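Local coordinates for protein photoreceptor-histidine kinase BphP (Stigmatella aurantiaca DW4/3-1, PDB 6BAF) that probably senses light through a bound bilin chromophore and passes the signal on as a histidine kinase controlling cell development, at residues G18-L23 against S233-R238; H98-R103 against P229-F234; Q148-L153 against T288-L293. One frame throughout, in Å; residues are numbered along the deposited sequence. Where two conformers were deposited one is given.

Interaction 1: G18-L23 against S233-R238. With BLR (3-[5-[(Z)-(4-ethenyl-3-methyl-5-oxidanylidene-pyrrol-2-ylidene)methyl]-2-[[5-[(Z)-(3-ethenyl-4-methyl-5-oxidanylidene-pyrrol-2-ylidene)methyl]-3-(3-hydroxy-3-oxopropyl)-4-methyl-1H-pyrrol-2-yl]methyl]-4-methyl-1H-pyrrol-3-yl]propanoic acid), chain B.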
# COMPACT_ATOMS: atom_id res chain seq x y z
N GLY A 18 17.36 17.31 5.84
CA GLY A 18 16.21 17.93 5.20
C GLY A 18 16.12 19.38 5.65
O GLY A 18 16.94 19.85 6.44
N VAL A 19 15.13 20.09 5.11
CA VAL A 19 14.90 21.48 5.49
C VAL A 19 13.53 21.55 6.15
O VAL A 19 12.59 20.89 5.69
CB VAL A 19 14.98 22.45 4.29
CG1 VAL A 19 14.39 23.83 4.67
CG2 VAL A 19 16.42 22.66 3.90
N LEU A 20 13.42 22.33 7.21
CA LEU A 20 12.14 22.63 7.83
C LEU A 20 11.75 24.08 7.55
O LEU A 20 12.55 24.99 7.79
CB LEU A 20 12.19 22.37 9.32
CG LEU A 20 10.85 22.54 10.02
CD1 LEU A 20 10.61 21.40 11.00
CD2 LEU A 20 10.80 23.94 10.71
N LEU A 21 10.54 24.29 7.05
CA LEU A 21 9.95 25.61 6.89
C LEU A 21 8.66 25.69 7.70
O LEU A 21 7.96 24.69 7.85
CB LEU A 21 9.61 25.87 5.42
CG LEU A 21 10.72 25.64 4.40
CD1 LEU A 21 10.13 25.84 3.02
CD2 LEU A 21 11.92 26.60 4.63
N VAL A 22 8.35 26.87 8.25
CA VAL A 22 7.01 27.14 8.79
C VAL A 22 6.35 28.18 7.90
O VAL A 22 7.00 29.16 7.49
CB VAL A 22 7.05 27.60 10.25
CG1 VAL A 22 5.65 27.92 10.71
CG2 VAL A 22 7.69 26.53 11.16
N LEU A 23 5.08 27.96 7.57
CA LEU A 23 4.32 28.72 6.59
C LEU A 23 3.11 29.37 7.26
O LEU A 23 2.38 28.71 8.01
CB LEU A 23 3.83 27.81 5.46
CG LEU A 23 4.86 26.97 4.71
CD1 LEU A 23 4.12 26.08 3.72
CD2 LEU A 23 5.76 27.85 3.98
N SER A 233 6.99 18.18 17.85
CA SER A 233 6.45 16.86 18.15
C SER A 233 6.16 16.00 16.92
O SER A 233 6.46 14.81 16.96
CB SER A 233 5.16 16.98 18.97
OG SER A 233 5.43 17.55 20.24
N PHE A 234 5.57 16.56 15.86
CA PHE A 234 5.16 15.76 14.70
C PHE A 234 6.06 15.97 13.51
O PHE A 234 5.69 15.64 12.38
CB PHE A 234 3.70 16.05 14.34
CG PHE A 234 2.77 15.54 15.37
CD1 PHE A 234 2.47 14.19 15.42
CD2 PHE A 234 2.28 16.38 16.34
CE1 PHE A 234 1.64 13.69 16.40
CE2 PHE A 234 1.45 15.90 17.33
CZ PHE A 234 1.13 14.55 17.37
N SER A 235 7.24 16.53 13.74
CA SER A 235 8.18 16.79 12.66
C SER A 235 9.18 15.64 12.54
O SER A 235 9.75 15.18 13.55
CB SER A 235 8.89 18.12 12.94
OG SER A 235 10.18 18.10 12.38
N VAL A 236 9.38 15.16 11.31
CA VAL A 236 10.26 14.01 11.12
C VAL A 236 11.73 14.43 11.21
O VAL A 236 12.59 13.59 11.49
CB VAL A 236 9.97 13.32 9.76
CG1 VAL A 236 8.47 13.18 9.54
CG2 VAL A 236 10.51 14.13 8.62
N LEU A 237 12.03 15.71 11.01
CA LEU A 237 13.41 16.16 11.08
C LEU A 237 13.83 16.62 12.46
O LEU A 237 14.95 17.12 12.60
CB LEU A 237 13.62 17.29 10.08
CG LEU A 237 13.47 16.88 8.62
CD1 LEU A 237 13.51 18.11 7.73
CD2 LEU A 237 14.53 15.84 8.23
N ARG A 238 12.94 16.54 13.44
CA ARG A 238 13.21 17.02 14.81
C ARG A 238 14.56 16.51 15.32
O ARG A 238 14.82 15.30 15.31
CB ARG A 238 12.09 16.56 15.75
CG ARG A 238 12.29 16.97 17.24
CD ARG A 238 11.19 16.41 18.16
NE ARG A 238 11.15 14.95 18.11
CZ ARG A 238 11.89 14.17 18.90
NH1 ARG A 238 11.82 12.86 18.76
NH2 ARG A 238 12.69 14.71 19.83
CHA BLR B . 14.80 7.45 23.03
NA BLR B . 15.80 5.20 23.64
C1A BLR B . 15.09 5.98 22.82
C2A BLR B . 14.64 5.25 21.72
C3A BLR B . 15.06 3.98 21.88
C4A BLR B . 15.80 3.97 23.08
CMA BLR B . 14.75 2.81 20.90
CAA BLR B . 13.80 5.82 20.58
CBA BLR B . 14.65 6.56 19.51
CGA BLR B . 15.37 5.57 18.58
O1A BLR B . 14.65 4.77 17.91
O2A BLR B . 16.66 5.53 18.46
CHB BLR B . 16.49 2.82 23.78
NB BLR B . 17.53 1.62 21.83
C1B BLR B . 16.97 1.75 23.23
C2B BLR B . 17.13 0.41 23.87
C3B BLR B . 17.70 -0.51 22.97
C4B BLR B . 17.98 0.17 21.67
CMB BLR B . 16.70 0.04 25.29
OB BLR B . 18.47 -0.29 20.70
CAB BLR B . 17.95 -1.98 23.35
CBB BLR B . 18.36 -2.86 22.46
NC BLR B . 18.14 7.13 27.42
C1C BLR B . 19.00 6.50 28.50
C2C BLR B . 19.03 7.49 29.62
C3C BLR B . 18.26 8.64 29.32
C4C BLR B . 17.68 8.48 27.95
CMC BLR B . 19.79 7.23 30.90
OC BLR B . 19.55 5.45 28.46
CAC BLR B . 18.06 9.86 30.24
CBC BLR B . 17.63 9.73 31.51
CHD BLR B . 16.92 9.34 27.34
ND BLR B . 16.06 7.84 25.26
C1D BLR B . 16.20 9.09 26.04
C2D BLR B . 15.52 10.20 25.38
C3D BLR B . 14.90 9.65 24.18
C4D BLR B . 15.20 8.18 24.07
CMD BLR B . 15.46 11.64 25.90
CAD BLR B . 14.10 10.43 23.16
CBD BLR B . 15.01 10.80 22.00
CGD BLR B . 14.11 11.69 21.18
O1D BLR B . 13.04 11.20 20.68
O2D BLR B . 14.40 12.92 21.08
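L237 lays its two methyl groups against the backbone at the start of strand 19-23, overlapping the peptide between G18 and V19. The contact belongs to the knot of phytochromes, in which a loop of the GAF domain lies against the PAS domain and the N-terminal segment is threaded through it. The CD1 methyl of L237 sits 3.6 Å from G18 C and equally close to V19 O, while CD2 comes alongside the G18 nitrogen and CA. The first torsion of L237, with CG anti to its own carbonyl carbon, points both methyls at the G18 backbone. The bare CA of G18 makes this possible, since a CB there would fall only 2.8 Å from L237 CD1, a clash. Further along the strand, L20 brings its CD1 methyl beside the side chain of S235, whose hydroxyl position is less certain.

The loop face of this contact is shaped by a type I turn from S235 to R238. E107, on strand 103-110, accepts hydrogen bonds from the backbone nitrogens of V236 and L237 and so ties the turn to the PAS sheet. R238, next in the chain, turns its CB away from the strand and reaches into the bilin pocket. A bend at chi3 (60°) sets the guanidinium edge-on to a propionate of the chromophore, with the carboxyl carbon CGD in its plane. I8 O also accepts a bond from NH2 of this group. The pairing with the propionate is two-pronged: NH1 donates to O1D of the bilin and NH2 to O2D, each at 2.8 Å and both close to straight.

Interaction 2: H98-R103 against P229-F234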
# COMPACT_ATOMS: atom_id res chain seq x y z
N HIS A 98 2.45 19.24 7.94
CA HIS A 98 1.47 18.98 8.98
C HIS A 98 1.16 20.28 9.71
O HIS A 98 1.91 21.25 9.62
CB HIS A 98 1.94 17.89 9.97
CG HIS A 98 3.01 18.34 10.92
ND1 HIS A 98 4.34 18.42 10.56
CD2 HIS A 98 2.94 18.72 12.23
CE1 HIS A 98 5.05 18.85 11.60
NE2 HIS A 98 4.23 19.05 12.62
N ARG A 99 0.01 20.30 10.40
CA ARG A 99 -0.40 21.36 11.28
C ARG A 99 -0.30 20.88 12.71
O ARG A 99 -0.77 19.78 13.03
CB ARG A 99 -1.83 21.79 10.98
CG ARG A 99 -1.98 22.32 9.55
CD ARG A 99 -3.38 22.91 9.35
NE ARG A 99 -3.48 23.50 8.02
CZ ARG A 99 -3.92 22.83 6.96
NH1 ARG A 99 -4.29 21.56 7.08
NH2 ARG A 99 -3.95 23.42 5.78
N HIS A 100 0.30 21.69 13.58
CA HIS A 100 0.34 21.35 14.99
C HIS A 100 0.54 22.63 15.79
O HIS A 100 1.36 23.48 15.41
CB HIS A 100 1.47 20.36 15.28
CG HIS A 100 1.57 19.96 16.73
ND1 HIS A 100 0.52 19.38 17.42
CD2 HIS A 100 2.60 20.03 17.60
CE1 HIS A 100 0.90 19.11 18.65
NE2 HIS A 100 2.16 19.50 18.80
N GLN A 101 -0.21 22.76 16.88
CA GLN A 101 -0.16 23.93 17.76
C GLN A 101 -0.29 25.23 16.97
O GLN A 101 0.43 26.20 17.21
CB GLN A 101 1.12 23.95 18.59
CG GLN A 101 1.29 22.73 19.50
CD GLN A 101 0.35 22.75 20.69
OE1 GLN A 101 -0.27 23.77 20.97
NE2 GLN A 101 0.23 21.62 21.38
N GLY A 102 -1.17 25.25 15.98
CA GLY A 102 -1.37 26.48 15.26
C GLY A 102 -0.36 26.80 14.18
O GLY A 102 -0.50 27.83 13.51
N ARG A 103 0.63 25.93 13.91
CA ARG A 103 1.59 26.24 12.87
C ARG A 103 1.51 25.19 11.76
O ARG A 103 1.15 24.03 11.97
CB ARG A 103 3.02 26.37 13.43
CG ARG A 103 3.14 27.38 14.64
CD ARG A 103 3.81 28.79 14.40
NE ARG A 103 3.67 29.38 13.06
CZ ARG A 103 3.99 30.65 12.71
NH1 ARG A 103 4.48 31.55 13.62
NH2 ARG A 103 3.81 31.01 11.44
N PRO A 229 9.59 28.88 21.05
CA PRO A 229 9.95 27.50 20.71
C PRO A 229 8.90 26.91 19.77
O PRO A 229 7.70 27.06 20.01
CB PRO A 229 9.98 26.80 22.06
CG PRO A 229 10.26 27.97 23.07
CD PRO A 229 9.46 29.09 22.50
N LEU A 230 9.37 26.39 18.64
CA LEU A 230 8.57 25.64 17.68
C LEU A 230 8.32 24.25 18.25
O LEU A 230 9.28 23.51 18.51
CB LEU A 230 9.32 25.48 16.37
CG LEU A 230 8.67 25.83 15.06
CD1 LEU A 230 9.37 25.07 13.96
CD2 LEU A 230 7.17 25.66 15.04
N ASP A 231 7.08 23.88 18.41
CA ASP A 231 6.76 22.54 18.87
C ASP A 231 6.97 21.58 17.70
O ASP A 231 6.22 21.62 16.70
CB ASP A 231 5.33 22.48 19.40
CG ASP A 231 5.00 21.14 20.00
OD1 ASP A 231 5.54 20.10 19.53
OD2 ASP A 231 4.20 21.12 20.95
N LEU A 232 7.98 20.72 17.81
CA LEU A 232 8.38 19.84 16.70
C LEU A 232 7.92 18.40 16.91
O LEU A 232 8.41 17.49 16.23
CB LEU A 232 9.89 19.91 16.52
CG LEU A 232 10.40 21.27 16.02
CD1 LEU A 232 11.90 21.29 15.97
CD2 LEU A 232 9.85 21.56 14.61
N SER A 233 6.99 18.18 17.85
CA SER A 233 6.45 16.86 18.15
C SER A 233 6.16 16.00 16.92
O SER A 233 6.46 14.81 16.96
CB SER A 233 5.16 16.98 18.97
OG SER A 233 5.43 17.55 20.24
N PHE A 234 5.57 16.56 15.86
CA PHE A 234 5.16 15.76 14.70
C PHE A 234 6.06 15.97 13.51
O PHE A 234 5.69 15.64 12.38
CB PHE A 234 3.70 16.05 14.34
CG PHE A 234 2.77 15.54 15.37
CD1 PHE A 234 2.47 14.19 15.42
CD2 PHE A 234 2.28 16.38 16.34
CE1 PHE A 234 1.64 13.69 16.40
CE2 PHE A 234 1.45 15.90 17.33
CZ PHE A 234 1.13 14.55 17.37
O HOH W 1 5.39 19.33 15.12
O HOH W 2 4.15 23.69 16.19
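L230 brings CD2 to 4.4 Å from R103 CG, where the GAF-domain loop of the phytochrome knot meets the PAS hairpin with its type I' turn from H100 to R103. D231 follows. Its OD1 lies at the edge of the H100 ring, in plane, with the carboxylate set 87° to that ring, and its OD2 is 3.4 Å from H100 NE2. OD1 also closes an Asx turn, taking S233 N at 2.9 Å nearly head-on and S233 OG on its syn lone pair at 2.6 Å. Without the carboxylate, as with an alanine here, both S233 donors would probably lose this acceptor and the Asx turn be left free to shift away from H100. The carbonyl of D231 accepts from two waters; one bridges to H100 O, the other to H98 NE2 and F234 N.

F234 forms the edge of a T-shaped pair with H100 (centroids 4.8 Å apart, planes at 76°), CD2 poised over the centre of the imidazole while Q101 CG lies over the opposite face, toward its rim. H100 presents this ring with CG anti to the backbone N (chi1 -180°). F234 O sits over one face of the H98 ring, toward its rim, 3.4 Å from CE1.

Interaction 3: Q148-L153 against T288-L293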
# COMPACT_ATOMS: atom_id res chain seq x y z
N GLN A 148 11.94 -9.56 10.52
CA GLN A 148 12.55 -9.98 9.25
C GLN A 148 12.10 -9.10 8.10
O GLN A 148 12.91 -8.69 7.26
CB GLN A 148 12.19 -11.44 8.94
CG GLN A 148 12.77 -12.49 9.88
CD GLN A 148 14.26 -12.78 9.63
OE1 GLN A 148 14.99 -12.00 8.97
NE2 GLN A 148 14.74 -13.89 10.22
N GLU A 149 10.81 -8.76 8.05
CA GLU A 149 10.32 -7.89 6.97
C GLU A 149 10.95 -6.50 7.03
O GLU A 149 11.44 -5.97 6.01
CB GLU A 149 8.80 -7.81 7.06
CG GLU A 149 8.14 -7.23 5.83
CD GLU A 149 8.17 -8.21 4.65
OE1 GLU A 149 8.30 -9.45 4.87
OE2 GLU A 149 8.08 -7.74 3.49
N VAL A 150 10.97 -5.87 8.22
CA VAL A 150 11.51 -4.50 8.31
C VAL A 150 13.00 -4.48 8.02
O VAL A 150 13.52 -3.53 7.44
CB VAL A 150 11.21 -3.91 9.70
CG1 VAL A 150 12.00 -2.57 9.89
CG2 VAL A 150 9.70 -3.71 9.86
N ARG A 151 13.73 -5.48 8.48
CA ARG A 151 15.16 -5.50 8.18
C ARG A 151 15.41 -5.70 6.69
O ARG A 151 16.33 -5.09 6.12
CB ARG A 151 15.83 -6.61 8.99
CG ARG A 151 17.31 -6.60 8.79
CD ARG A 151 18.02 -7.48 9.79
NE ARG A 151 18.81 -8.51 9.13
CZ ARG A 151 19.97 -8.28 8.53
NH1 ARG A 151 20.47 -7.06 8.48
NH2 ARG A 151 20.63 -9.26 7.95
N GLY A 152 14.60 -6.54 6.04
CA GLY A 152 14.72 -6.70 4.60
C GLY A 152 14.47 -5.42 3.83
O GLY A 152 15.24 -5.06 2.93
N LEU A 153 13.40 -4.69 4.17
CA LEU A 153 13.11 -3.44 3.45
C LEU A 153 14.18 -2.37 3.67
O LEU A 153 14.51 -1.62 2.75
CB LEU A 153 11.75 -2.90 3.87
CG LEU A 153 10.61 -3.80 3.48
CD1 LEU A 153 9.31 -3.41 4.21
CD2 LEU A 153 10.45 -3.76 1.94
N THR A 288 7.63 4.68 5.04
CA THR A 288 6.17 4.62 5.09
C THR A 288 5.65 3.18 5.01
O THR A 288 4.64 2.83 5.64
CB THR A 288 5.63 5.48 3.96
OG1 THR A 288 6.43 6.67 3.93
CG2 THR A 288 4.29 5.90 4.29
N ALA A 289 6.31 2.34 4.20
CA ALA A 289 5.96 0.92 4.16
C ALA A 289 6.17 0.29 5.52
O ALA A 289 5.31 -0.44 6.05
CB ALA A 289 6.81 0.23 3.07
N CYS A 290 7.29 0.63 6.16
CA CYS A 290 7.56 0.05 7.47
C CYS A 290 6.55 0.54 8.49
O CYS A 290 6.04 -0.25 9.29
CB CYS A 290 8.96 0.40 7.92
SG CYS A 290 10.19 -0.52 6.99
N GLU A 291 6.23 1.83 8.47
CA GLU A 291 5.26 2.33 9.44
C GLU A 291 3.89 1.72 9.18
O GLU A 291 3.15 1.42 10.13
CB GLU A 291 5.24 3.89 9.43
CG GLU A 291 4.55 4.63 8.26
CD GLU A 291 4.69 6.18 8.34
OE1 GLU A 291 5.41 6.65 9.25
OE2 GLU A 291 4.09 6.92 7.52
N PHE A 292 3.54 1.49 7.91
CA PHE A 292 2.28 0.83 7.60
C PHE A 292 2.24 -0.59 8.16
O PHE A 292 1.23 -1.03 8.73
CB PHE A 292 2.09 0.82 6.07
CG PHE A 292 0.77 0.30 5.64
CD1 PHE A 292 0.56 -1.06 5.51
CD2 PHE A 292 -0.30 1.17 5.41
CE1 PHE A 292 -0.69 -1.56 5.14
CE2 PHE A 292 -1.55 0.67 5.02
CZ PHE A 292 -1.73 -0.69 4.90
N LEU A 293 3.35 -1.33 8.04
CA LEU A 293 3.42 -2.66 8.65
C LEU A 293 3.32 -2.60 10.17
O LEU A 293 2.71 -3.48 10.80
CB LEU A 293 4.70 -3.37 8.22
CG LEU A 293 4.60 -3.69 6.71
CD1 LEU A 293 5.89 -4.28 6.19
CD2 LEU A 293 3.36 -4.59 6.42
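Helices 139-154 and 284-300 run antiparallel here, their short segments 148-153 and 288-293 lying 10.2 Å apart at 174°, with V150 and C290 as the facing pair at a CA to CA distance of 6.1 Å. The seam between them is built from apolar atoms. C290 turns SG into a notch made by residues one helical turn apart: it meets V150 CG1 at 4.0 Å and L153 CD1 at 4.1 Å. Both neighbours of the thiol across the seam are thus methyl groups. L153 CD1 does double duty, since the same methyl also touches CD1 of L293 at 4.0 Å, where the two leucine side chains cross at about a right angle.

This packing is part of the helical layer of the GAF domain, which backs the six-stranded antiparallel sheet. The side chain of V150 is about 11 Å from the bound BLR. Helix 120-135 joins the layer, its A125 touching both L153 and A289. On another flank of helix 284-300, F292 packs on L130 of the second subunit and T288 on R127 of that subunit, so the same helix serves both the domain core and the dimer.

E149, four residues before L153 on the same helix, contributes through its aliphatic part. CG stands anti to the backbone N (chi1 -166°), and there it presses on L293 CD1 at 3.7 Å, the two side chains again crossing nearly at right angles. A bend at chi2 (72°) then carries the carboxylate away from the leucine to a salt bridge between OE2 and NH1 of R132 on helix 120-135.

Interactions 1 and 2 end on the same GAF-domain loop, share S233 and F234, and both reach the PAS sheet, with centres 9 Å apart and side chains in contact, as where V22 CG2 meets L230 CD1. Interaction 1 is buried and chiefly apolar, though its loop also carries the arginine that binds the propionate. Interaction 2, at the hairpin end, is only partly buried and works through imidazoles, a carboxylate and bridging waters. Interaction 3 stands apart, its centre 23 Å and 27 Å from theirs: a buried helix pair within the GAF domain, joined by methyl, methylene and thiol groups. Domain-to-domain contacts thus mix polar with apolar chemistry, whereas the intradomain helix seam is almost wholly apolar.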